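N-acylethanolamine-hydrolyzing acid amidase alpha-subunit (Caenorhabditis elegans, PDB 6DY3) forms, with the beta-subunit cut from the same precursor, the lysosomal amidase that hydrolyses N-acylethanolamines such as N-palmitoylethanolamine to free fatty acid and ethanolamine. Local coordinates at the interface of chains A and B. Sequence-based numbering; all coordinates share one arbitrary frame. Chains: chain A, N-acylethanolamine-hydrolyzing acid amidase alpha-subunit; chain B, N-acylethanolamine-hydrolyzing acid amidase beta-subunit.

Contact 1: the interface of chains A and B. Residues chain A 17-19, 29; chain B 34-36.
Parallel strand pairing joins the alpha-subunit strand A:15-20 to the beta-subunit strand B:31-38, so that one sheet runs across the two chains. A:Tyr17 pairs with B:Val34, A:Glu18 with B:Asp35 and A:Ile19 with B:Phe36. The backbone N and O of B:Asp35 both bond to strand A:15-20, at A:Tyr17 and A:Ile19. B:Asp35 N gives a hydrogen bond to A:Tyr17 O at 2.9 Å, and the donor sits nearly along the C=O axis. B:Asp35 O takes a hydrogen bond from A:Ile19 N at 2.8 Å, with the donor tilted 27° from the carbonyl plane.

One side of the joined strands is apolar. A:Ile19 sits between B:Val34 and B:Phe36. Its CG1 branch packs on B:Val34 CG1 at 3.4 Å. With CG1 beside the backbone N (chi1 -65°), A:Ile19 CG2 falls anti to that N and lies 3.9 Å from B:Phe36 CD2. The A:Ile19 and B:Phe36 side chains run side by side and point the same way. A:Trp29 reaches the same layer with the outer edge of its six-membered ring: A:Trp29 CZ2 is 4.1 Å from B:Phe36 CE2, and CZ3 meets B:Val34 CG2. Its side chain crosses both at about a right angle. A:Ile19 CD1 rests on one face of the indole, toward its rim.

The acidic side chains project on the opposite side of the strands. A:Glu18 and B:Asp35 touch through their carbon stems, CG to CB at 4.1 Å. Their carboxylates do not meet: A:Glu18 OE2 and B:Asp35 OD1 stay 5.2 Å apart.

Contact 2: the interface of chains A and B. Residues chain A 36, 39-40, 43; chain B 26, 29-30, 50.
B:Ile30 and B:Ala50 meet A:Val43, A:Leu40 and A:His36 in the apolar centre of this subunit interface, which probably helps dock helices A:30-36 and A:40-48 on the beta-subunit. A:Val43 and B:Ile30 reach toward each other tip to tip, with A:Val43 CG2 4.0 Å from B:Ile30 CD1. B:Ile30 holds CG1 between its backbone N and carbonyl carbon (chi1 60°), which carries CD1 toward helix A:40-48. Its CG2 branch diverges from this and packs on A:Tyr39 CB at 3.8 Å. B:Ala50 puts its methyl against A:Leu40 CD2 at 3.6 Å and also touches A:His36 CB.

Further out, B:Asn29 lies over the ring of A:Tyr39. Its CB sits above the ring centre, 3.7 Å from the centroid, as a CH-pi contact. From there the amide runs out over the rim near CE1, stacked with its plane 24° from that of the ring. B:Asn29 ND2 is 3.4 Å from A:Tyr39 CE1, above and outside the rim. An alanine in place of A:Tyr39 would remove this flat support and would probably leave the B:Asn29 side chain freer to turn.

At the polar rim, the backbone O of B:Asn29 faces the edge of the A:His36 imidazole, in the ring plane, 3.3 Å from CD2.

Contact 3: the interface of chains A and B. Residues chain A 17, 29, 32, 36; chain B 32, 34, 48, 50.
The phenol ring of A:Tyr17 and the imidazole of A:His36 both border B:Ile32, the beta-subunit side chain at the middle of this patch. On one face of the A:Tyr17 ring lies A:Val32 CG2, offset toward the rim, 3.5 Å above the plane. The A:His36 ring has A:Tyr17 CE2 and the carbonyl carbon of A:Val32 at its edge, in plane. Its ND1 gives a hydrogen bond to A:Val32 O, 2.8 Å away and nearly straight at 174°. The acceptor lies almost in the imidazole plane, so this bond within helix A:30-36 should limit rotation of the ring.

B:Ile32 enters between these groups with its two branches apart. CG1 stands between the backbone N and the carbonyl carbon (chi1 60°), which puts CG2 anti to the carbonyl carbon and toward the two rings. B:Ile32 CG2 sits above and outside the CE1-NE2 rim of the imidazole, 3.6 Å from A:His36 CE1. The same methyl meets the A:Tyr17 ring near its edge, 3.7 Å from CE2. The longer CG1 branch carries CD1 to A:Val32 CG1, also at 3.6 Å. The B:Ile32 side chain crosses A:Tyr17 at about a right angle.

Through B:Ile32, the patch seats helix A:30-36 and strand A:15-20 of the alpha-subunit on strand B:31-38, and so probably steadies the subunit interface.

Contact 1: the interface of chains A and B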
loop_
_atom_site.group_PDB
_atom_site.type_symbol
_atom_site.label_atom_id
_atom_site.label_comp_id
_atom_site.label_asym_id
_atom_site.label_seq_id
_atom_site.Cartn_x
_atom_site.Cartn_y
_atom_site.Cartn_z
ATOM N N TYR A 17 -2.402 -5.156 -15.723
ATOM C CA TYR A 17 -1.243 -4.985 -16.589
ATOM C C TYR A 17 -0.145 -5.935 -16.143
ATOM O O TYR A 17 -0.052 -6.292 -14.966
ATOM C CB TYR A 17 -0.693 -3.546 -16.561
ATOM C CG TYR A 17 -1.631 -2.508 -17.132
ATOM C CD1 TYR A 17 -1.561 -2.146 -18.471
ATOM C CD2 TYR A 17 -2.588 -1.892 -16.334
ATOM C CE1 TYR A 17 -2.416 -1.205 -19.000
ATOM C CE2 TYR A 17 -3.449 -0.947 -16.855
ATOM C CZ TYR A 17 -3.358 -0.608 -18.190
ATOM O OH TYR A 17 -4.214 0.329 -18.718
ATOM N N GLU A 18 0.691 -6.333 -17.098
ATOM C CA GLU A 18 1.912 -7.074 -16.817
ATOM C C GLU A 18 3.091 -6.138 -17.035
ATOM O O GLU A 18 3.232 -5.546 -18.110
ATOM C CB GLU A 18 2.036 -8.319 -17.699
ATOM C CG GLU A 18 1.245 -9.519 -17.198
ATOM C CD GLU A 18 1.464 -10.768 -18.051
ATOM O OE1 GLU A 18 2.391 -10.773 -18.890
ATOM O OE2 GLU A 18 0.706 -11.745 -17.883
ATOM N N ILE A 19 3.905 -5.977 -16.003
ATOM C CA ILE A 19 5.125 -5.187 -16.080
ATOM C C ILE A 19 6.273 -6.172 -16.251
ATOM O O ILE A 19 6.583 -6.951 -15.343
ATOM C CB ILE A 19 5.305 -4.300 -14.838
ATOM C CG1 ILE A 19 4.181 -3.256 -14.760
ATOM C CG2 ILE A 19 6.680 -3.624 -14.834
ATOM C CD1 ILE A 19 4.073 -2.336 -15.965
ATOM N N TRP A 29 6.432 0.996 -18.127
ATOM C CA TRP A 29 5.142 1.579 -17.796
ATOM C C TRP A 29 4.504 2.296 -18.978
ATOM O O TRP A 29 3.519 3.018 -18.790
ATOM C CB TRP A 29 5.300 2.547 -16.622
ATOM C CG TRP A 29 5.794 1.881 -15.382
ATOM C CD1 TRP A 29 7.081 1.845 -14.923
ATOM C CD2 TRP A 29 5.011 1.138 -14.442
ATOM N NE1 TRP A 29 7.144 1.129 -13.751
ATOM C CE2 TRP A 29 5.886 0.683 -13.438
ATOM C CE3 TRP A 29 3.653 0.816 -14.352
ATOM C CZ2 TRP A 29 5.447 -0.074 -12.358
ATOM C CZ3 TRP A 29 3.220 0.065 -13.278
ATOM C CH2 TRP A 29 4.110 -0.372 -12.297
ATOM N N VAL B 34 -1.241 -5.036 -11.113
ATOM C CA VAL B 34 -0.017 -5.263 -11.868
ATOM C C VAL B 34 0.564 -6.619 -11.497
ATOM O O VAL B 34 0.617 -6.984 -10.318
ATOM C CB VAL B 34 1.015 -4.147 -11.615
ATOM C CG1 VAL B 34 2.368 -4.533 -12.187
ATOM C CG2 VAL B 34 0.529 -2.835 -12.222
ATOM N N ASP B 35 0.990 -7.368 -12.512
ATOM C CA ASP B 35 1.803 -8.565 -12.334
ATOM C C ASP B 35 3.216 -8.256 -12.815
ATOM O O ASP B 35 3.416 -7.915 -13.985
ATOM C CB ASP B 35 1.224 -9.749 -13.108
ATOM C CG ASP B 35 0.165 -10.513 -12.321
ATOM O OD1 ASP B 35 -0.685 -11.174 -12.956
ATOM O OD2 ASP B 35 0.175 -10.452 -11.073
ATOM N N PHE B 36 4.188 -8.355 -11.907
ATOM C CA PHE B 36 5.593 -8.149 -12.244
ATOM C C PHE B 36 6.171 -9.490 -12.674
ATOM O O PHE B 36 6.329 -10.399 -11.852
ATOM C CB PHE B 36 6.361 -7.565 -11.060
ATOM C CG PHE B 36 5.954 -6.160 -10.700
ATOM C CD1 PHE B 36 4.902 -5.927 -9.834
ATOM C CD2 PHE B 36 6.631 -5.073 -11.228
ATOM C CE1 PHE B 36 4.533 -4.638 -9.500
ATOM C CE2 PHE B 36 6.263 -3.775 -10.895
ATOM C CZ PHE B 36 5.212 -3.561 -10.031
#

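Contact 2: the interface of chains A and B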
loop_
_atom_site.group_PDB
_atom_site.type_symbol
_atom_site.label_atom_id
_atom_site.label_comp_id
_atom_site.label_asym_id
_atom_site.label_seq_id
_atom_site.Cartn_x
_atom_site.Cartn_y
_atom_site.Cartn_z
ATOM N N HIS A 36 -3.901 5.833 -19.393
ATOM C CA HIS A 36 -4.452 6.785 -18.437
ATOM C C HIS A 36 -3.973 8.209 -18.701
ATOM O O HIS A 36 -4.129 9.081 -17.841
ATOM C CB HIS A 36 -4.100 6.361 -17.011
ATOM C CG HIS A 36 -4.529 4.968 -16.672
ATOM N ND1 HIS A 36 -3.770 3.861 -16.976
ATOM C CD2 HIS A 36 -5.641 4.504 -16.055
ATOM C CE1 HIS A 36 -4.393 2.773 -16.561
ATOM N NE2 HIS A 36 -5.533 3.136 -15.998
ATOM N N TYR A 39 -6.019 11.290 -17.576
ATOM C CA TYR A 39 -6.211 11.667 -16.180
ATOM C C TYR A 39 -4.949 12.198 -15.515
ATOM O O TYR A 39 -5.048 12.840 -14.464
ATOM C CB TYR A 39 -6.715 10.465 -15.376
ATOM C CG TYR A 39 -7.949 9.814 -15.947
ATOM C CD1 TYR A 39 -9.188 10.424 -15.844
ATOM C CD2 TYR A 39 -7.874 8.583 -16.581
ATOM C CE1 TYR A 39 -10.320 9.828 -16.360
ATOM C CE2 TYR A 39 -9.004 7.981 -17.103
ATOM C CZ TYR A 39 -10.223 8.608 -16.988
ATOM O OH TYR A 39 -11.347 8.015 -17.504
ATOM N N LEU A 40 -3.772 11.954 -16.098
ATOM C CA LEU A 40 -2.532 12.204 -15.365
ATOM C C LEU A 40 -2.328 13.679 -15.055
ATOM O O LEU A 40 -1.973 14.002 -13.907
ATOM C CB LEU A 40 -1.347 11.626 -16.145
ATOM C CG LEU A 40 -1.432 10.131 -16.459
ATOM C CD1 LEU A 40 -0.113 9.633 -17.022
ATOM C CD2 LEU A 40 -1.847 9.302 -15.237
ATOM N N VAL A 43 -4.392 14.704 -12.014
ATOM C CA VAL A 43 -3.969 14.055 -10.775
ATOM C C VAL A 43 -2.762 14.772 -10.196
ATOM O O VAL A 43 -2.706 15.067 -8.995
ATOM C CB VAL A 43 -3.673 12.565 -11.026
ATOM C CG1 VAL A 43 -2.842 11.968 -9.892
ATOM C CG2 VAL A 43 -4.981 11.793 -11.184
ATOM N N LEU B 26 -10.555 11.068 -8.123
ATOM C CA LEU B 26 -9.515 11.140 -9.148
ATOM C C LEU B 26 -8.647 9.891 -9.145
ATOM O O LEU B 26 -8.210 9.431 -10.208
ATOM C CB LEU B 26 -8.653 12.385 -8.953
ATOM C CG LEU B 26 -9.296 13.734 -9.278
ATOM C CD1 LEU B 26 -8.297 14.864 -9.059
ATOM C CD2 LEU B 26 -9.825 13.768 -10.707
ATOM N N ASN B 29 -9.849 6.451 -11.076
ATOM C CA ASN B 29 -9.655 6.341 -12.516
ATOM C C ASN B 29 -8.287 5.803 -12.906
ATOM O O ASN B 29 -8.093 5.468 -14.078
ATOM C CB ASN B 29 -9.851 7.706 -13.171
ATOM C CG ASN B 29 -11.310 8.107 -13.290
ATOM O OD1 ASN B 29 -12.196 7.270 -13.438
ATOM N ND2 ASN B 29 -11.558 9.402 -13.226
ATOM N N ILE B 30 -7.336 5.711 -11.976
ATOM C CA ILE B 30 -5.986 5.284 -12.332
ATOM C C ILE B 30 -5.530 4.132 -11.446
ATOM O O ILE B 30 -4.338 3.805 -11.402
ATOM C CB ILE B 30 -4.998 6.466 -12.261
ATOM C CG1 ILE B 30 -4.945 7.050 -10.847
ATOM C CG2 ILE B 30 -5.406 7.540 -13.263
ATOM C CD1 ILE B 30 -3.810 8.025 -10.632
ATOM N N ALA B 50 -1.439 4.846 -11.797
ATOM C CA ALA B 50 -0.653 5.421 -12.879
ATOM C C ALA B 50 0.211 6.554 -12.344
ATOM O O ALA B 50 -0.279 7.433 -11.633
ATOM C CB ALA B 50 -1.578 5.929 -13.985
#

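Contact 3: the interface of chains A and B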
loop_
_atom_site.group_PDB
_atom_site.type_symbol
_atom_site.label_atom_id
_atom_site.label_comp_id
_atom_site.label_asym_id
_atom_site.label_seq_id
_atom_site.Cartn_x
_atom_site.Cartn_y
_atom_site.Cartn_z
ATOM N N TYR A 17 -2.402 -5.156 -15.723
ATOM C CA TYR A 17 -1.243 -4.985 -16.589
ATOM C C TYR A 17 -0.145 -5.935 -16.143
ATOM O O TYR A 17 -0.052 -6.292 -14.966
ATOM C CB TYR A 17 -0.693 -3.546 -16.561
ATOM C CG TYR A 17 -1.631 -2.508 -17.132
ATOM C CD1 TYR A 17 -1.561 -2.146 -18.471
ATOM C CD2 TYR A 17 -2.588 -1.892 -16.334
ATOM C CE1 TYR A 17 -2.416 -1.205 -19.000
ATOM C CE2 TYR A 17 -3.449 -0.947 -16.855
ATOM C CZ TYR A 17 -3.358 -0.608 -18.190
ATOM O OH TYR A 17 -4.214 0.329 -18.718
ATOM N N TRP A 29 6.432 0.996 -18.127
ATOM C CA TRP A 29 5.142 1.579 -17.796
ATOM C C TRP A 29 4.504 2.296 -18.978
ATOM O O TRP A 29 3.519 3.018 -18.790
ATOM C CB TRP A 29 5.300 2.547 -16.622
ATOM C CG TRP A 29 5.794 1.881 -15.382
ATOM C CD1 TRP A 29 7.081 1.845 -14.923
ATOM C CD2 TRP A 29 5.011 1.138 -14.442
ATOM N NE1 TRP A 29 7.144 1.129 -13.751
ATOM C CE2 TRP A 29 5.886 0.683 -13.438
ATOM C CE3 TRP A 29 3.653 0.816 -14.352
ATOM C CZ2 TRP A 29 5.447 -0.074 -12.358
ATOM C CZ3 TRP A 29 3.220 0.065 -13.278
ATOM C CH2 TRP A 29 4.110 -0.372 -12.297
ATOM N N VAL A 32 0.703 1.479 -19.430
ATOM C CA VAL A 32 -0.066 2.020 -18.313
ATOM C C VAL A 32 -0.266 3.520 -18.487
ATOM O O VAL A 32 -1.382 4.036 -18.355
ATOM C CB VAL A 32 0.628 1.692 -16.977
ATOM C CG1 VAL A 32 -0.019 2.449 -15.816
ATOM C CG2 VAL A 32 0.594 0.190 -16.718
ATOM N N HIS A 36 -3.901 5.833 -19.393
ATOM C CA HIS A 36 -4.452 6.785 -18.437
ATOM C C HIS A 36 -3.973 8.209 -18.701
ATOM O O HIS A 36 -4.129 9.081 -17.841
ATOM C CB HIS A 36 -4.100 6.361 -17.011
ATOM C CG HIS A 36 -4.529 4.968 -16.672
ATOM N ND1 HIS A 36 -3.770 3.861 -16.976
ATOM C CD2 HIS A 36 -5.641 4.504 -16.055
ATOM C CE1 HIS A 36 -4.393 2.773 -16.561
ATOM N NE2 HIS A 36 -5.533 3.136 -15.998
ATOM N N ILE B 32 -4.871 0.404 -10.726
ATOM C CA ILE B 32 -4.549 -0.718 -11.600
ATOM C C ILE B 32 -3.997 -1.873 -10.773
ATOM O O ILE B 32 -3.465 -1.686 -9.675
ATOM C CB ILE B 32 -3.540 -0.302 -12.699
ATOM C CG1 ILE B 32 -2.241 0.203 -12.063
ATOM C CG2 ILE B 32 -4.150 0.758 -13.614
ATOM C CD1 ILE B 32 -1.129 0.471 -13.051
ATOM N N VAL B 34 -1.241 -5.036 -11.113
ATOM C CA VAL B 34 -0.017 -5.263 -11.868
ATOM C C VAL B 34 0.564 -6.619 -11.497
ATOM O O VAL B 34 0.617 -6.984 -10.318
ATOM C CB VAL B 34 1.015 -4.147 -11.615
ATOM C CG1 VAL B 34 2.368 -4.533 -12.187
ATOM C CG2 VAL B 34 0.529 -2.835 -12.222
ATOM N N THR B 48 -1.458 -0.484 -7.601
ATOM C CA THR B 48 -0.799 0.810 -7.616
ATOM C C THR B 48 -1.631 1.738 -8.488
ATOM O O THR B 48 -2.766 1.419 -8.860
ATOM C CB THR B 48 0.656 0.691 -8.093
ATOM O OG1 THR B 48 1.310 1.957 -7.943
ATOM C CG2 THR B 48 0.727 0.243 -9.556
ATOM N N ALA B 50 -1.439 4.846 -11.797
ATOM C CA ALA B 50 -0.653 5.421 -12.879
ATOM C C ALA B 50 0.211 6.554 -12.344
ATOM O O ALA B 50 -0.279 7.433 -11.633
ATOM C CB ALA B 50 -1.578 5.929 -13.985
#

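The contacts follow one another along a continuous alpha–beta interface. Contact 3 lies between the others: its C-alpha centre is about 7 Å from that of contact 1 and about 10 Å from that of contact 2. Contacts 1 and 2 are about 17 Å apart. Contact 3 shares A:Tyr17, A:Trp29 and B:Val34 with contact 1, and A:His36 and B:Ala50 with contact 2. Strand pairing in contact 1 thus passes into side-chain packing of helices A:30-36 and A:40-48. Together they probably help keep the cleaved heterodimer, whose beta-subunit begins with the nucleophile B:Cys1, as one enzyme.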